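Local coordinates for arabinogalactan endo-1,4-beta-galactosidase (Ignisphaera aggregans, PDB 7OSK), which probably hydrolyses internal beta-1,4-galactosidic bonds of arabinogalactan, through the glycosyl hydrolase family 53 catalytic domain seen in this chain, at residues W140-P144 / S145-K149. Residues are numbered along the deposited sequence; the frame is centred on the assembly and turned at random.
Sequences WWADP and SKQSK
A type I beta turn from Asp143 to Lys146 reverses the chain in the loop between strand 130-135 and helix 158-178 of a TIM barrel. Its two ends form a single antiparallel, hydrogen-bonded pair. Asp143 N donates to Lys146 O at 2.9 Å, and Lys146 N returns a bond to Asp143 O at 3.1 Å. The second donor stands above the carbonyl plane, 56° out of it. Asp143 also braces the turn with its side chain. Its CG sits between the backbone N and the carbonyl carbon (chi1 58°), which brings OD1 over the start of the returning arm. There Ser145 N donates to Asp143 OD1 at 2.8 Å, reaching it on the anti side, 27° out of the carboxylate plane. An alanine in place of Asp143 would probably leave Ser145 N without this acceptor and the turn less firmly held. The extended Lys146 chain runs past the other carboxylate oxygen, with CE 3.2 Å from Asp143 OD2. CE also packs on Trp141 CB at 3.6 Å. On Gln147, NE2 makes a weak bond to Asp143 O, while its stronger partner is Asn190 O. One water links Trp141 O to Ser148 N, bridging the arms farther from the bend. Together these bonds make a type I beta turn closed by a single antiparallel pair and overlaid by an Asx turn at Asp143, in a beta-alpha loop of the barrel.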
loop_
_atom_site.group_PDB
_atom_site.type_symbol
_atom_site.label_atom_id
_atom_site.label_comp_id
_atom_site.label_asym_id
_atom_site.label_seq_id
_atom_site.Cartn_x
_atom_site.Cartn_y
_atom_site.Cartn_z
ATOM N N TRP A 140 13.881 3.942 4.612
ATOM C CA TRP A 140 13.304 2.642 4.929
ATOM C C TRP A 140 11.872 2.800 5.444
ATOM O O TRP A 140 11.219 3.797 5.141
ATOM C CB TRP A 140 14.183 1.913 5.950
ATOM C CG TRP A 140 14.235 0.414 5.767
ATOM C CD1 TRP A 140 14.218 -0.275 4.587
ATOM C CD2 TRP A 140 14.311 -0.572 6.804
ATOM N NE1 TRP A 140 14.277 -1.628 4.825
ATOM C CE2 TRP A 140 14.335 -1.836 6.179
ATOM C CE3 TRP A 140 14.358 -0.511 8.199
ATOM C CZ2 TRP A 140 14.403 -3.025 6.900
ATOM C CZ3 TRP A 140 14.424 -1.693 8.914
ATOM C CH2 TRP A 140 14.447 -2.933 8.264
ATOM N N TRP A 141 11.391 1.817 6.207
ATOM C CA TRP A 141 9.996 1.779 6.656
ATOM C C TRP A 141 9.534 3.089 7.285
ATOM O O TRP A 141 10.247 3.689 8.092
ATOM C CB TRP A 141 9.783 0.652 7.667
ATOM C CG TRP A 141 10.102 -0.710 7.147
ATOM C CD1 TRP A 141 11.228 -1.433 7.395
ATOM C CD2 TRP A 141 9.286 -1.520 6.293
ATOM N NE1 TRP A 141 11.168 -2.643 6.750
ATOM C CE2 TRP A 141 9.984 -2.723 6.066
ATOM C CE3 TRP A 141 8.031 -1.349 5.702
ATOM C CZ2 TRP A 141 9.473 -3.745 5.273
ATOM C CZ3 TRP A 141 7.525 -2.366 4.914
ATOM C CH2 TRP A 141 8.246 -3.547 4.706
ATOM N N ALA A 142 8.332 3.517 6.908
ATOM C CA ALA A 142 7.719 4.702 7.489
ATOM C C ALA A 142 6.255 4.439 7.830
ATOM O O ALA A 142 5.507 3.873 7.032
ATOM C CB ALA A 142 7.838 5.884 6.542
ATOM N N ASP A 143 5.866 4.844 9.034
ATOM C CA ASP A 143 4.489 4.733 9.497
ATOM C C ASP A 143 4.316 5.759 10.620
ATOM O O ASP A 143 5.248 6.510 10.901
ATOM C CB ASP A 143 4.190 3.304 9.953
ATOM C CG ASP A 143 5.114 2.839 11.051
ATOM O OD1 ASP A 143 4.973 3.322 12.192
ATOM O OD2 ASP A 143 5.976 1.979 10.769
ATOM N N PRO A 144 3.135 5.816 11.261
ATOM C CA PRO A 144 2.953 6.867 12.272
ATOM C C PRO A 144 3.834 6.745 13.516
ATOM O O PRO A 144 3.688 7.578 14.408
ATOM C CB PRO A 144 1.477 6.723 12.655
ATOM C CG PRO A 144 0.839 6.119 11.458
ATOM C CD PRO A 144 1.857 5.158 10.937
ATOM N N SER A 145 4.715 5.749 13.578
ATOM C CA SER A 145 5.613 5.589 14.723
ATOM C C SER A 145 7.061 5.903 14.341
ATOM O O SER A 145 7.902 6.137 15.208
ATOM C CB SER A 145 5.514 4.172 15.289
ATOM O OG SER A 145 6.061 3.219 14.395
ATOM N N LYS A 146 7.344 5.907 13.042
ATOM C CA LYS A 146 8.675 6.244 12.543
ATOM C C LYS A 146 8.574 6.914 11.178
ATOM O O LYS A 146 7.985 6.365 10.254
ATOM C CB LYS A 146 9.559 4.991 12.467
ATOM C CG LYS A 146 8.986 3.851 11.627
ATOM C CD LYS A 146 9.588 2.511 12.030
ATOM C CE LYS A 146 9.095 1.379 11.139
ATOM N NZ LYS A 146 9.880 0.120 11.320
ATOM N N GLN A 147 9.137 8.114 11.074
ATOM C CA GLN A 147 9.160 8.862 9.820
ATOM C C GLN A 147 10.543 9.471 9.619
ATOM O O GLN A 147 10.696 10.692 9.589
ATOM C CB GLN A 147 8.091 9.960 9.815
ATOM C CG GLN A 147 6.655 9.449 9.811
ATOM C CD GLN A 147 6.170 9.033 8.430
ATOM O OE1 GLN A 147 6.782 9.365 7.414
ATOM N NE2 GLN A 147 5.061 8.304 8.388
ATOM N N SER A 148 11.547 8.613 9.486
ATOM C CA SER A 148 12.929 9.064 9.390
ATOM C C SER A 148 13.189 9.832 8.101
ATOM O O SER A 148 12.887 9.349 7.008
ATOM C CB SER A 148 13.888 7.876 9.475
ATOM O OG SER A 148 13.793 7.231 10.731
ATOM N N LYS A 149 13.745 11.033 8.231
ATOM C CA LYS A 149 14.232 11.761 7.068
ATOM C C LYS A 149 15.359 10.949 6.447
ATOM O O LYS A 149 16.182 10.395 7.174
ATOM C CB LYS A 149 14.724 13.161 7.447
ATOM C CG LYS A 149 13.643 14.069 8.004
ATOM C CD LYS A 149 14.135 15.501 8.190
ATOM C CE LYS A 149 15.180 15.616 9.288
ATOM N NZ LYS A 149 15.586 17.032 9.514
HETATM O O HOH W 1 10.921 6.069 8.233
#